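Local coordinates for protein bvu-3222 (Bacteroides vulgatus ATCC 8482, PDB 3FYF) that is of unknown function but belongs to the DUF4251 family and is probably a periplasmic protein, carrying an antiparallel beta sheet curled into a barrel, at residues Ile81-Thr86 / Leu158-Tyr163. Sequence-based numbering, arbitrary orientation.
Sequences IQTAFT and LTMNGY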
loop_
_atom_site.group_PDB
_atom_site.type_symbol
_atom_site.label_atom_id
_atom_site.label_comp_id
_atom_site.label_asym_id
_atom_site.label_seq_id
_atom_site.Cartn_x
_atom_site.Cartn_y
_atom_site.Cartn_z
ATOM N N ILE B 81 10.813 2.083 -16.619
ATOM C CA ILE B 81 10.361 1.252 -15.509
ATOM C C ILE B 81 11.600 0.695 -14.812
ATOM O O ILE B 81 12.342 -0.099 -15.391
ATOM C CB ILE B 81 9.447 0.087 -15.968
ATOM C CG1 ILE B 81 8.191 0.617 -16.667
ATOM C CG2 ILE B 81 9.087 -0.810 -14.784
ATOM C CD1 ILE B 81 7.492 -0.414 -17.527
ATOM N N GLN B 82 11.825 1.129 -13.575
ATOM C CA GLN B 82 12.935 0.631 -12.768
ATOM C C GLN B 82 12.436 -0.068 -11.505
ATOM O O GLN B 82 11.647 0.498 -10.743
ATOM C CB GLN B 82 13.880 1.776 -12.390
ATOM C CG GLN B 82 15.140 1.337 -11.638
ATOM C CD GLN B 82 16.114 0.578 -12.518
ATOM O OE1 GLN B 82 16.623 1.114 -13.498
ATOM N NE2 GLN B 82 16.386 -0.675 -12.163
ATOM N N THR B 83 12.900 -1.296 -11.297
ATOM C CA THR B 83 12.653 -2.015 -10.052
ATOM C C THR B 83 13.884 -2.826 -9.625
ATOM O O THR B 83 14.742 -3.152 -10.449
ATOM C CB THR B 83 11.360 -2.887 -10.121
ATOM O OG1 THR B 83 10.942 -3.240 -8.797
ATOM C CG2 THR B 83 11.547 -4.144 -10.964
ATOM N N ALA B 84 13.964 -3.133 -8.334
ATOM C CA ALA B 84 15.106 -3.855 -7.770
ATOM C C ALA B 84 14.947 -5.380 -7.813
ATOM O O ALA B 84 15.806 -6.114 -7.313
ATOM C CB ALA B 84 15.372 -3.381 -6.337
ATOM N N PHE B 85 13.852 -5.843 -8.407
ATOM C CA PHE B 85 13.621 -7.273 -8.580
ATOM C C PHE B 85 13.797 -7.686 -10.037
ATOM O O PHE B 85 13.830 -6.844 -10.933
ATOM C CB PHE B 85 12.222 -7.652 -8.091
ATOM C CG PHE B 85 11.834 -6.996 -6.797
ATOM C CD1 PHE B 85 12.255 -7.520 -5.586
ATOM C CD2 PHE B 85 11.048 -5.855 -6.791
ATOM C CE1 PHE B 85 11.899 -6.919 -4.394
ATOM C CE2 PHE B 85 10.690 -5.249 -5.601
ATOM C CZ PHE B 85 11.116 -5.783 -4.401
ATOM N N THR B 86 13.911 -8.990 -10.266
ATOM C CA THR B 86 14.674 -9.507 -11.397
ATOM C C THR B 86 13.773 -9.761 -12.600
ATOM O O THR B 86 13.860 -9.065 -13.611
ATOM C CB THR B 86 15.410 -10.810 -11.033
ATOM O OG1 THR B 86 16.212 -10.600 -9.864
ATOM C CG2 THR B 86 16.301 -11.257 -12.182
ATOM N N LEU B 158 3.518 -7.001 -11.540
ATOM C CA LEU B 158 4.069 -6.111 -10.519
ATOM C C LEU B 158 3.286 -4.805 -10.386
ATOM O O LEU B 158 3.025 -4.123 -11.370
ATOM C CB LEU B 158 5.554 -5.829 -10.813
ATOM C CG LEU B 158 6.397 -5.111 -9.753
ATOM C CD1 LEU B 158 7.776 -5.736 -9.613
ATOM C CD2 LEU B 158 6.509 -3.631 -10.047
ATOM N N THR B 159 2.936 -4.456 -9.152
ATOM C CA THR B 159 2.253 -3.201 -8.876
ATOM C C THR B 159 3.114 -2.341 -7.943
ATOM O O THR B 159 3.613 -2.841 -6.947
ATOM C CB THR B 159 0.864 -3.454 -8.249
ATOM O OG1 THR B 159 0.080 -4.273 -9.128
ATOM C CG2 THR B 159 0.123 -2.151 -8.005
ATOM N N MET B 160 3.295 -1.065 -8.285
ATOM C CA MET B 160 3.974 -0.089 -7.425
ATOM C C MET B 160 2.963 0.903 -6.881
ATOM O O MET B 160 2.235 1.537 -7.651
ATOM C CB MET B 160 5.025 0.709 -8.207
ATOM C CG MET B 160 6.179 -0.099 -8.761
ATOM S SD MET B 160 7.544 0.920 -9.384
ATOM C CE MET B 160 8.653 -0.405 -9.723
ATOM N N ASN B 161 2.934 1.048 -5.556
ATOM C CA ASN B 161 2.057 2.010 -4.898
ATOM C C ASN B 161 2.885 3.119 -4.310
ATOM O O ASN B 161 3.818 2.859 -3.566
ATOM C CB ASN B 161 1.243 1.333 -3.791
ATOM C CG ASN B 161 0.348 0.234 -4.329
ATOM O OD1 ASN B 161 -0.500 0.481 -5.186
ATOM N ND2 ASN B 161 0.536 -0.984 -3.834
ATOM N N GLY B 162 2.543 4.358 -4.637
ATOM C CA GLY B 162 3.331 5.486 -4.161
ATOM C C GLY B 162 2.765 6.828 -4.543
ATOM O O GLY B 162 1.550 6.999 -4.617
ATOM N N TYR B 163 3.664 7.774 -4.797
ATOM C CA TYR B 163 3.312 9.175 -5.008
ATOM C C TYR B 163 3.669 9.611 -6.422
ATOM O O TYR B 163 4.794 9.408 -6.873
ATOM C CB TYR B 163 4.012 10.065 -3.960
ATOM C CG TYR B 163 3.621 9.722 -2.534
ATOM C CD1 TYR B 163 2.491 10.289 -1.947
ATOM C CD2 TYR B 163 4.361 8.802 -1.785
ATOM C CE1 TYR B 163 2.108 9.951 -0.642
ATOM C CE2 TYR B 163 3.986 8.457 -0.486
ATOM C CZ TYR B 163 2.872 9.041 0.080
ATOM O OH TYR B 163 2.513 8.709 1.367
#
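Met160 reaches from one strand to the C-terminal end of another, and its methyl ends against Gln82 and Thr83. The two strand segments run nearly perpendicular (89°) with axes 10.2 Å apart, a separation bridged by side chains. From CB, chi1 (-64°) sets CG anti to the carbonyl carbon, where Met160 CG lies 3.8 Å from Leu158 CD2 of its own strand. The next two torsions, chi2 -169° and chi3 likewise anti, keep the chain extended through SD to CE. Sulfur only approaches the other segment, with Met160 SD 4.3 Å from Gln82 O. The methyl makes the close contacts: Met160 CE is 3.3 Å from Gln82 O, 3.7 Å from Thr83 CB and 3.8 Å from Thr83 OG1, touching backbone and side chain together. Beside it, Leu158 and Thr83 meet tip to tip, with Leu158 CD1 4.1 Å from Thr83 OG1. That hydroxyl is buried but hydrogen-bonds to Asn70 OD1. Leu158 CD1 also approaches Phe85 CD2 at 4.3 Å, obliquely to the ring. Phe85 itself packs edge-to-face on Phe57. The successive antiparallel pairings close into a barrel: strand 158-166 lies between 144-151 on one side and 48-52 and 54-57 on the other, strand 78-83 between 71-75 and 100-113. Met160 and Leu158 thus meet the end of strand 78-83 in the buried barrel interior, across intervening strands 48-52 and 71-75, with Val72 and Ile149 around them.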